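Local coordinates for protein polyhedrin (Uranotaenia sapphirina cypovirus, PDB 4ZQX) that forms the crystalline polyhedra that embed and protect cypovirus particles, and binds ATP, at residues Q39-H44 with T208-N213; K56-M61 with M70-L75; N113-D118 with I177-M182. All blocks are in the same frame, centred on the assembly; numbering follows the deposited sequence.

Overall arrangement
All three contacts are largely buried, but they serve different parts of the fold. Interactions 1 and 3 are antiparallel strand pairings in two different sheets, on opposite sides of the chain's centre, their centres about 24 Å apart. Interaction 1 has four backbone bonds and an aromatic-rich surround; interaction 3 has two, and ends in proline packing. Interaction 2 joins a short helical turn to a helix start, through a salt bridge and apolar side chains instead of strand bonding. It touches interaction 1, where K41 NZ probably bonds E59 O and F43 packs on L60. Each of the three also meets a neighbouring subunit, so each lies close to the trimer interface.

Interaction 1. Residues Q39-H44 with T208-N213; sequences QCKSFH and TQWFDN
C40 pairs with F211, and S42 with Q209, in the antiparallel join of strands 40-47 and 207-211, the latter an outermost strand of the six-stranded sheet within this chain. Four backbone bonds close these two hydrogen-bonded pairs; F211 N lies 2.8 Å from C40 O. On the sheet face carrying K41, F43, T208 and W210, the lysine runs beside the indole, both pointing the same way. K41 CG makes a CH-pi contact over the W210 five-membered ring, 4.2 Å from its centroid and 18° off the normal. Further along the extended chain, K41 CE comes to 3.5 Å from W210 NE1, while T208 CG2 lies over the same face of the indole, toward its rim. K41 NZ bonds E59 O and forms a salt bridge with D63, which also accepts from W210 NE1; Y73 of the second subunit meets the indole edge-to-face. On the other sheet face, against helix 214-225, S42 OG lies in the plane of the F211 ring, 3.6 Å from CE2. Q209 NE2 bonds N80 of the second subunit, while S42 OG bonds a water at 2.8 Å, which donates a weak bond to Q209 OE1 at 3.4 Å.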
loop_
_atom_site.group_PDB
_atom_site.type_symbol
_atom_site.label_atom_id
_atom_site.label_comp_id
_atom_site.label_asym_id
_atom_site.label_seq_id
_atom_site.Cartn_x
_atom_site.Cartn_y
_atom_site.Cartn_z
ATOM N N GLN A 39 -11.628 -20.330 -14.355
ATOM C CA GLN A 39 -11.021 -20.063 -13.068
ATOM C C GLN A 39 -11.314 -18.621 -12.682
ATOM O O GLN A 39 -11.639 -17.798 -13.544
ATOM C CB GLN A 39 -9.521 -20.389 -13.049
ATOM C CG GLN A 39 -8.673 -19.609 -13.977
ATOM C CD GLN A 39 -8.580 -20.219 -15.371
ATOM O OE1 GLN A 39 -9.562 -20.329 -16.078
ATOM N NE2 GLN A 39 -7.379 -20.579 -15.769
ATOM N N CYS A 40 -11.233 -18.344 -11.379
ATOM C CA CYS A 40 -11.586 -17.042 -10.820
ATOM C C CYS A 40 -10.539 -16.586 -9.833
ATOM O O CYS A 40 -9.949 -17.399 -9.098
ATOM C CB CYS A 40 -12.920 -17.101 -10.068
ATOM S SG CYS A 40 -14.361 -17.517 -11.064
ATOM N N LYS A 41 -10.328 -15.278 -9.819
ATOM C CA LYS A 41 -9.507 -14.630 -8.810
ATOM C C LYS A 41 -10.383 -13.583 -8.142
ATOM O O LYS A 41 -11.049 -12.816 -8.823
ATOM C CB LYS A 41 -8.304 -13.970 -9.479
ATOM C CG LYS A 41 -7.050 -14.016 -8.697
ATOM C CD LYS A 41 -5.829 -13.685 -9.561
ATOM C CE LYS A 41 -4.770 -13.069 -8.694
ATOM N NZ LYS A 41 -3.516 -12.798 -9.415
ATOM N N SER A 42 -10.422 -13.571 -6.815
ATOM C CA SER A 42 -11.208 -12.557 -6.098
ATOM C C SER A 42 -10.306 -11.684 -5.246
ATOM O O SER A 42 -9.314 -12.152 -4.707
ATOM C CB SER A 42 -12.299 -13.173 -5.229
ATOM O OG SER A 42 -11.743 -13.952 -4.192
ATOM N N PHE A 43 -10.678 -10.411 -5.141
ATOM C CA PHE A 43 -9.936 -9.408 -4.392
ATOM C C PHE A 43 -10.930 -8.735 -3.470
ATOM O O PHE A 43 -11.960 -8.235 -3.938
ATOM C CB PHE A 43 -9.354 -8.338 -5.328
ATOM C CG PHE A 43 -8.486 -8.888 -6.449
ATOM C CD1 PHE A 43 -9.061 -9.349 -7.624
ATOM C CD2 PHE A 43 -7.098 -8.920 -6.335
ATOM C CE1 PHE A 43 -8.267 -9.847 -8.671
ATOM C CE2 PHE A 43 -6.297 -9.415 -7.378
ATOM C CZ PHE A 43 -6.892 -9.881 -8.542
ATOM N N HIS A 44 -10.641 -8.735 -2.172
ATOM C CA HIS A 44 -11.520 -8.099 -1.187
ATOM C C HIS A 44 -10.899 -6.865 -0.545
ATOM O O HIS A 44 -9.758 -6.921 -0.072
ATOM C CB HIS A 44 -11.901 -9.078 -0.073
ATOM C CG HIS A 44 -12.658 -8.417 1.032
ATOM N ND1 HIS A 44 -12.074 -8.062 2.230
ATOM C CD2 HIS A 44 -13.941 -7.986 1.095
ATOM C CE1 HIS A 44 -12.973 -7.465 2.994
ATOM N NE2 HIS A 44 -14.110 -7.398 2.326
ATOM N N THR A 208 -6.679 -11.716 -1.280
ATOM C CA THR A 208 -6.755 -12.232 -2.637
ATOM C C THR A 208 -6.922 -13.738 -2.551
ATOM O O THR A 208 -6.197 -14.402 -1.797
ATOM C CB THR A 208 -5.458 -11.938 -3.427
ATOM O OG1 THR A 208 -5.240 -10.525 -3.490
ATOM C CG2 THR A 208 -5.517 -12.507 -4.853
ATOM N N GLN A 209 -7.858 -14.280 -3.330
ATOM C CA GLN A 209 -8.062 -15.729 -3.384
ATOM C C GLN A 209 -8.153 -16.207 -4.818
ATOM O O GLN A 209 -8.586 -15.471 -5.708
ATOM C CB GLN A 209 -9.322 -16.131 -2.614
ATOM C CG GLN A 209 -9.192 -15.979 -1.104
ATOM C CD GLN A 209 -10.521 -16.182 -0.381
ATOM O OE1 GLN A 209 -11.480 -15.450 -0.608
ATOM N NE2 GLN A 209 -10.587 -17.190 0.472
ATOM N N TRP A 210 -7.736 -17.454 -5.017
ATOM C CA TRP A 210 -7.732 -18.117 -6.314
ATOM C C TRP A 210 -8.691 -19.293 -6.259
ATOM O O TRP A 210 -8.682 -20.041 -5.290
ATOM C CB TRP A 210 -6.347 -18.681 -6.612
ATOM C CG TRP A 210 -5.279 -17.672 -6.872
ATOM C CD1 TRP A 210 -4.774 -17.320 -8.085
ATOM C CD2 TRP A 210 -4.564 -16.905 -5.899
ATOM N NE1 TRP A 210 -3.791 -16.374 -7.934
ATOM C CE2 TRP A 210 -3.642 -16.100 -6.598
ATOM C CE3 TRP A 210 -4.617 -16.815 -4.508
ATOM C CZ2 TRP A 210 -2.782 -15.216 -5.959
ATOM C CZ3 TRP A 210 -3.752 -15.924 -3.866
ATOM C CH2 TRP A 210 -2.842 -15.141 -4.598
ATOM N N PHE A 211 -9.503 -19.465 -7.297
ATOM C CA PHE A 211 -10.422 -20.600 -7.394
ATOM C C PHE A 211 -10.351 -21.209 -8.794
ATOM O O PHE A 211 -10.175 -20.492 -9.785
ATOM C CB PHE A 211 -11.858 -20.157 -7.102
ATOM C CG PHE A 211 -12.030 -19.494 -5.766
ATOM C CD1 PHE A 211 -12.282 -20.243 -4.625
ATOM C CD2 PHE A 211 -11.942 -18.127 -5.651
ATOM C CE1 PHE A 211 -12.444 -19.621 -3.382
ATOM C CE2 PHE A 211 -12.092 -17.506 -4.411
ATOM C CZ PHE A 211 -12.342 -18.259 -3.284
ATOM N N ASP A 212 -10.496 -22.526 -8.888
ATOM C CA ASP A 212 -10.403 -23.183 -10.194
ATOM C C ASP A 212 -11.680 -23.079 -11.003
ATOM O O ASP A 212 -11.653 -23.218 -12.224
ATOM C CB ASP A 212 -9.980 -24.651 -10.054
ATOM C CG ASP A 212 -8.518 -24.785 -9.748
ATOM O OD1 ASP A 212 -7.722 -24.390 -10.597
ATOM O OD2 ASP A 212 -8.154 -25.257 -8.663
ATOM N N ASN A 213 -12.793 -22.812 -10.330
ATOM C CA ASN A 213 -14.072 -22.642 -11.008
ATOM C C ASN A 213 -15.012 -21.804 -10.158
ATOM O O ASN A 213 -14.779 -21.614 -8.972
ATOM C CB ASN A 213 -14.697 -24.000 -11.380
ATOM C CG ASN A 213 -14.920 -24.917 -10.173
ATOM O OD1 ASN A 213 -15.619 -24.555 -9.216
ATOM N ND2 ASN A 213 -14.341 -26.125 -10.229
HETATM O O HOH W 1 -11.080 -12.380 -1.992
#

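Interaction 2. Residues K56-M61 with M70-L75; sequences KSSELM and MSEYEL
S58 and L75 bring the two backbones nearest, with CA atoms 5.7 Å apart. Residues 57-60 form a short, weakly bonded helical turn, and L75 stands in the first turn of helix 72-83, where its N-H bonds S71 O. K56 precedes the short turn, and its backbone N donates to E59 OE1 at 2.9 Å, tying the turn's start to one of its own side chains. The start of helix 72-83 is closed by a capping box: S71 OG accepts from E74 N at 3.2 Å, and S71 N in return donates to E74 OE2 at 3.0 Å, approaching from above the carboxylate plane. A small beta hairpin, strands 64-65 and 68-69, lies between the two helical elements in the chain. Across the contact, K56 and E72 cross at about a right angle and meet in a salt bridge, with K56 NZ 2.6 Å from E72 OE2. The ammonium approaches on the syn side of that oxygen, 24° out of the carboxylate plane. E72 CG lies anti to the backbone N (chi1 -177°), and the extended chain beyond it takes the carboxylate across to the lysine. K56 NZ has a second acidic partner, E206 of the third subunit, so this charge pair sits at the trimer interface, where E72 also packs on W210 of that subunit. Next to the ion pair, S58 lies alongside the glutamate stem, its CB and OG near E72 CG. L75 uses both its branches: CD1 rests 3.5 Å from S58 O, and CD2 packs 3.9 Å from M61 CB. The M61 side chain bends onward onto I79, one helical turn further along helix 72-83.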
loop_
_atom_site.group_PDB
_atom_site.type_symbol
_atom_site.label_atom_id
_atom_site.label_comp_id
_atom_site.label_asym_id
_atom_site.label_seq_id
_atom_site.Cartn_x
_atom_site.Cartn_y
_atom_site.Cartn_z
ATOM N N LYS A 56 -3.059 -3.510 -9.860
ATOM C CA LYS A 56 -2.126 -3.407 -10.970
ATOM C C LYS A 56 -2.488 -4.404 -12.063
ATOM O O LYS A 56 -3.090 -5.454 -11.808
ATOM C CB LYS A 56 -0.710 -3.709 -10.475
ATOM C CG LYS A 56 -0.217 -2.718 -9.426
ATOM C CD LYS A 56 1.026 -3.186 -8.681
ATOM C CE LYS A 56 2.241 -3.280 -9.567
ATOM N NZ LYS A 56 3.472 -3.597 -8.782
ATOM N N SER A 57 -2.093 -4.108 -13.287
ATOM C CA SER A 57 -2.365 -5.035 -14.376
ATOM C C SER A 57 -1.703 -6.407 -14.144
ATOM O O SER A 57 -2.249 -7.436 -14.528
ATOM C CB SER A 57 -1.900 -4.430 -15.693
ATOM O OG SER A 57 -0.511 -4.175 -15.651
ATOM N N SER A 58 -0.533 -6.425 -13.513
ATOM C CA SER A 58 0.162 -7.694 -13.226
ATOM C C SER A 58 -0.598 -8.574 -12.213
ATOM O O SER A 58 -0.504 -9.802 -12.245
ATOM C CB SER A 58 1.604 -7.444 -12.734
ATOM O OG SER A 58 1.630 -6.732 -11.509
ATOM N N GLU A 59 -1.359 -7.942 -11.332
ATOM C CA GLU A 59 -2.124 -8.655 -10.322
ATOM C C GLU A 59 -3.398 -9.252 -10.909
ATOM O O GLU A 59 -3.962 -10.190 -10.355
ATOM C CB GLU A 59 -2.474 -7.708 -9.154
ATOM C CG GLU A 59 -1.275 -7.329 -8.295
ATOM C CD GLU A 59 -1.552 -6.179 -7.321
ATOM O OE1 GLU A 59 -2.320 -5.254 -7.652
ATOM O OE2 GLU A 59 -0.973 -6.201 -6.219
ATOM N N LEU A 60 -3.852 -8.697 -12.031
ATOM C CA LEU A 60 -5.112 -9.115 -12.640
ATOM C C LEU A 60 -4.942 -10.256 -13.619
ATOM O O LEU A 60 -5.929 -10.809 -14.095
ATOM C CB LEU A 60 -5.768 -7.945 -13.383
ATOM C CG LEU A 60 -6.894 -7.161 -12.719
ATOM C CD1 LEU A 60 -7.461 -6.166 -13.726
ATOM C CD2 LEU A 60 -7.986 -8.067 -12.171
ATOM N N MET A 61 -3.704 -10.611 -13.945
ATOM C CA MET A 61 -3.470 -11.759 -14.812
ATOM C C MET A 61 -3.719 -13.042 -14.024
ATOM O O MET A 61 -3.489 -13.080 -12.819
ATOM C CB MET A 61 -2.025 -11.755 -15.314
ATOM C CG MET A 61 -1.615 -10.497 -16.037
ATOM S SD MET A 61 -2.337 -10.398 -17.672
ATOM C CE MET A 61 -1.148 -11.392 -18.553
ATOM N N MET A 70 3.414 -17.388 -10.789
ATOM C CA MET A 70 4.356 -16.657 -11.629
ATOM C C MET A 70 4.773 -15.351 -10.960
ATOM O O MET A 70 4.038 -14.786 -10.152
ATOM C CB MET A 70 3.715 -16.377 -12.986
ATOM C CG MET A 70 3.305 -17.629 -13.701
ATOM S SD MET A 70 2.230 -17.281 -15.093
ATOM C CE MET A 70 3.342 -16.503 -16.244
ATOM N N SER A 71 5.962 -14.871 -11.296
ATOM C CA SER A 71 6.479 -13.638 -10.710
ATOM C C SER A 71 5.955 -12.381 -11.426
ATOM O O SER A 71 5.507 -12.447 -12.580
ATOM C CB SER A 71 7.999 -13.653 -10.782
ATOM O OG SER A 71 8.402 -13.507 -12.126
ATOM N N GLU A 72 6.020 -11.236 -10.742
ATOM C CA GLU A 72 5.643 -9.967 -11.361
ATOM C C GLU A 72 6.503 -9.692 -12.590
ATOM O O GLU A 72 6.023 -9.151 -13.567
ATOM C CB GLU A 72 5.740 -8.802 -10.372
ATOM C CG GLU A 72 5.286 -7.478 -10.978
ATOM C CD GLU A 72 5.274 -6.321 -10.006
ATOM O OE1 GLU A 72 5.874 -6.423 -8.911
ATOM O OE2 GLU A 72 4.664 -5.291 -10.357
ATOM N N TYR A 73 7.770 -10.069 -12.531
ATOM C CA TYR A 73 8.690 -9.881 -13.653
ATOM C C TYR A 73 8.176 -10.563 -14.926
ATOM O O TYR A 73 8.105 -9.953 -16.002
ATOM C CB TYR A 73 10.068 -10.446 -13.273
ATOM C CG TYR A 73 11.086 -10.484 -14.380
ATOM C CD1 TYR A 73 11.689 -9.326 -14.834
ATOM C CD2 TYR A 73 11.470 -11.685 -14.945
ATOM C CE1 TYR A 73 12.637 -9.358 -15.825
ATOM C CE2 TYR A 73 12.409 -11.731 -15.935
ATOM C CZ TYR A 73 12.988 -10.562 -16.375
ATOM O OH TYR A 73 13.930 -10.597 -17.371
ATOM N N GLU A 74 7.815 -11.833 -14.802
ATOM C CA GLU A 74 7.312 -12.593 -15.945
ATOM C C GLU A 74 5.993 -12.045 -16.460
ATOM O O GLU A 74 5.773 -11.963 -17.676
ATOM C CB GLU A 74 7.051 -14.038 -15.547
ATOM C CG GLU A 74 8.210 -14.839 -15.110
ATOM C CD GLU A 74 7.710 -16.171 -14.591
ATOM O OE1 GLU A 74 7.405 -17.032 -15.434
ATOM O OE2 GLU A 74 7.553 -16.332 -13.358
ATOM N N LEU A 75 5.090 -11.716 -15.538
ATOM C CA LEU A 75 3.784 -11.191 -15.937
ATOM C C LEU A 75 3.917 -9.824 -16.624
ATOM O O LEU A 75 3.283 -9.567 -17.650
ATOM C CB LEU A 75 2.864 -11.090 -14.722
ATOM C CG LEU A 75 2.531 -12.458 -14.112
ATOM C CD1 LEU A 75 1.932 -12.321 -12.719
ATOM C CD2 LEU A 75 1.579 -13.236 -15.019
#

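Interaction 3. Residues N113-D118 with I177-M182; sequences NKASID and IVPRNM
S116 and I177 form an antiparallel hydrogen-bonded pair in a three-stranded sheet, joining strand 116-120, outermost within this chain, to the central strand 173-179. S116 N donates to I177 O at 2.9 Å and 173°, and I177 N donates back to S116 O at 3.0 Å. The pairing continues along the strands in a backbone bond between D118 and A175. I177 O also receives a CA-H...O contact from A115 CA, 3.5 Å away, so two neighbouring residues converge on one carbonyl. Both side chains of the pair lie on the same sheet face. S116 OG is held between the backbone N and the carbonyl carbon (chi1 61°), which sets it 3.5 Å from I177 CB, with CG1 and CD1 of the isoleucine's longer branch a little farther off. In the other direction the strands give way to ring packing. The P179 ring meets the 113-118 segment with CD and CG: CD lies 3.8 Å from A115 CA and an equal distance from K114 O, while CG meets K114 CB at 3.9 Å. Beyond CB the lysine chain bends repeatedly and curls off from the proline. On its far side, the central strand bonds strand 50-55 through V178 and I51. The third subunit closes over the same region, with N196 against K114, E199 against P179 and T203 against I177. No backbone bond follows the S116-I177 pair between these segments, consistent with proline's lack of an N-H and with the turn of the chain at K114; P179 has a backbone bond with D111 instead. The last part of the contact is therefore held by van der Waals packing.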
loop_
_atom_site.group_PDB
_atom_site.type_symbol
_atom_site.label_atom_id
_atom_site.label_comp_id
_atom_site.label_asym_id
_atom_site.label_seq_id
_atom_site.Cartn_x
_atom_site.Cartn_y
_atom_site.Cartn_z
ATOM N N ASN A 113 -24.302 7.629 -5.665
ATOM C CA ASN A 113 -24.110 8.728 -6.597
ATOM C C ASN A 113 -22.640 8.941 -6.981
ATOM O O ASN A 113 -22.336 9.498 -8.045
ATOM C CB ASN A 113 -24.637 10.024 -5.991
ATOM C CG ASN A 113 -26.138 10.139 -6.076
ATOM O OD1 ASN A 113 -26.863 9.616 -5.226
ATOM N ND2 ASN A 113 -26.614 10.849 -7.101
ATOM N N LYS A 114 -21.727 8.526 -6.111
ATOM C CA LYS A 114 -20.327 8.928 -6.242
ATOM C C LYS A 114 -19.348 7.762 -6.333
ATOM O O LYS A 114 -18.144 7.978 -6.529
ATOM C CB LYS A 114 -19.911 9.848 -5.082
ATOM C CG LYS A 114 -20.617 11.235 -5.060
ATOM C CD LYS A 114 -20.506 12.033 -6.362
ATOM C CE LYS A 114 -19.084 12.349 -6.773
ATOM N NZ LYS A 114 -18.474 13.474 -6.002
ATOM N N ALA A 115 -19.835 6.534 -6.183
ATOM C CA ALA A 115 -18.956 5.377 -6.344
ATOM C C ALA A 115 -18.424 5.371 -7.771
ATOM O O ALA A 115 -19.199 5.516 -8.719
ATOM C CB ALA A 115 -19.695 4.103 -6.030
ATOM N N SER A 116 -17.108 5.235 -7.930
ATOM C CA SER A 116 -16.515 5.255 -9.266
ATOM C C SER A 116 -15.667 4.023 -9.532
ATOM O O SER A 116 -14.913 3.585 -8.681
ATOM C CB SER A 116 -15.697 6.526 -9.481
ATOM O OG SER A 116 -14.639 6.622 -8.558
ATOM N N ILE A 117 -15.827 3.465 -10.726
ATOM C CA ILE A 117 -15.066 2.299 -11.157
ATOM C C ILE A 117 -14.373 2.704 -12.446
ATOM O O ILE A 117 -15.024 2.956 -13.449
ATOM C CB ILE A 117 -15.975 1.077 -11.393
ATOM C CG1 ILE A 117 -16.715 0.713 -10.099
ATOM C CG2 ILE A 117 -15.163 -0.115 -11.903
ATOM C CD1 ILE A 117 -17.809 -0.330 -10.294
ATOM N N ASP A 118 -13.054 2.784 -12.398
ATOM C CA ASP A 118 -12.269 3.272 -13.519
ATOM C C ASP A 118 -11.376 2.139 -14.023
ATOM O O ASP A 118 -10.488 1.674 -13.306
ATOM C CB ASP A 118 -11.452 4.478 -13.025
ATOM C CG ASP A 118 -10.672 5.189 -14.128
ATOM O OD1 ASP A 118 -10.926 4.956 -15.335
ATOM O OD2 ASP A 118 -9.812 6.021 -13.757
ATOM N N ILE A 177 -13.125 3.683 -6.320
ATOM C CA ILE A 177 -13.244 4.570 -5.177
ATOM C C ILE A 177 -14.684 4.510 -4.696
ATOM O O ILE A 177 -15.584 4.823 -5.468
ATOM C CB ILE A 177 -12.903 6.018 -5.571
ATOM C CG1 ILE A 177 -11.476 6.083 -6.113
ATOM C CG2 ILE A 177 -13.023 6.954 -4.356
ATOM C CD1 ILE A 177 -11.098 7.401 -6.748
ATOM N N VAL A 178 -14.896 4.112 -3.443
ATOM C CA VAL A 178 -16.240 3.894 -2.901
ATOM C C VAL A 178 -16.448 4.729 -1.648
ATOM O O VAL A 178 -16.025 4.325 -0.560
ATOM C CB VAL A 178 -16.468 2.430 -2.522
ATOM C CG1 VAL A 178 -17.904 2.217 -2.088
ATOM C CG2 VAL A 178 -16.134 1.531 -3.680
ATOM N N PRO A 179 -17.102 5.900 -1.780
ATOM C CA PRO A 179 -17.299 6.774 -0.615
ATOM C C PRO A 179 -18.540 6.404 0.188
ATOM O O PRO A 179 -19.508 5.863 -0.365
ATOM C CB PRO A 179 -17.480 8.172 -1.242
ATOM C CG PRO A 179 -17.488 7.989 -2.695
ATOM C CD PRO A 179 -17.607 6.536 -3.004
ATOM N N ARG A 180 -18.486 6.685 1.485
ATOM C CA ARG A 180 -19.614 6.477 2.370
ATOM C C ARG A 180 -20.802 7.422 2.085
ATOM O O ARG A 180 -20.617 8.607 1.825
ATOM C CB ARG A 180 -19.160 6.681 3.815
ATOM C CG ARG A 180 -20.217 6.244 4.815
ATOM C CD ARG A 180 -19.756 6.359 6.260
ATOM N NE ARG A 180 -20.689 5.656 7.141
ATOM C CZ ARG A 180 -20.642 4.345 7.420
ATOM N NH1 ARG A 180 -19.693 3.539 6.922
ATOM N NH2 ARG A 180 -21.557 3.830 8.216
ATOM N N ASN A 181 -22.015 6.884 2.156
ATOM C CA ASN A 181 -23.237 7.675 2.102
ATOM C C ASN A 181 -23.338 8.677 3.283
ATOM O O ASN A 181 -23.403 8.283 4.450
ATOM C CB ASN A 181 -24.418 6.687 2.079
ATOM C CG ASN A 181 -25.780 7.366 2.145
ATOM O OD1 ASN A 181 -25.891 8.575 2.057
ATOM N ND2 ASN A 181 -26.830 6.567 2.292
ATOM N N MET A 182 -23.359 9.970 2.966
ATOM C CA MET A 182 -23.543 11.021 3.978
ATOM C C MET A 182 -24.790 11.851 3.663
ATOM O O MET A 182 -24.914 13.006 4.094
ATOM C CB MET A 182 -22.294 11.910 4.072
ATOM C CG MET A 182 -21.054 11.136 4.448
ATOM S SD MET A 182 -19.641 12.216 4.781
ATOM C CE MET A 182 -18.372 10.958 4.787
#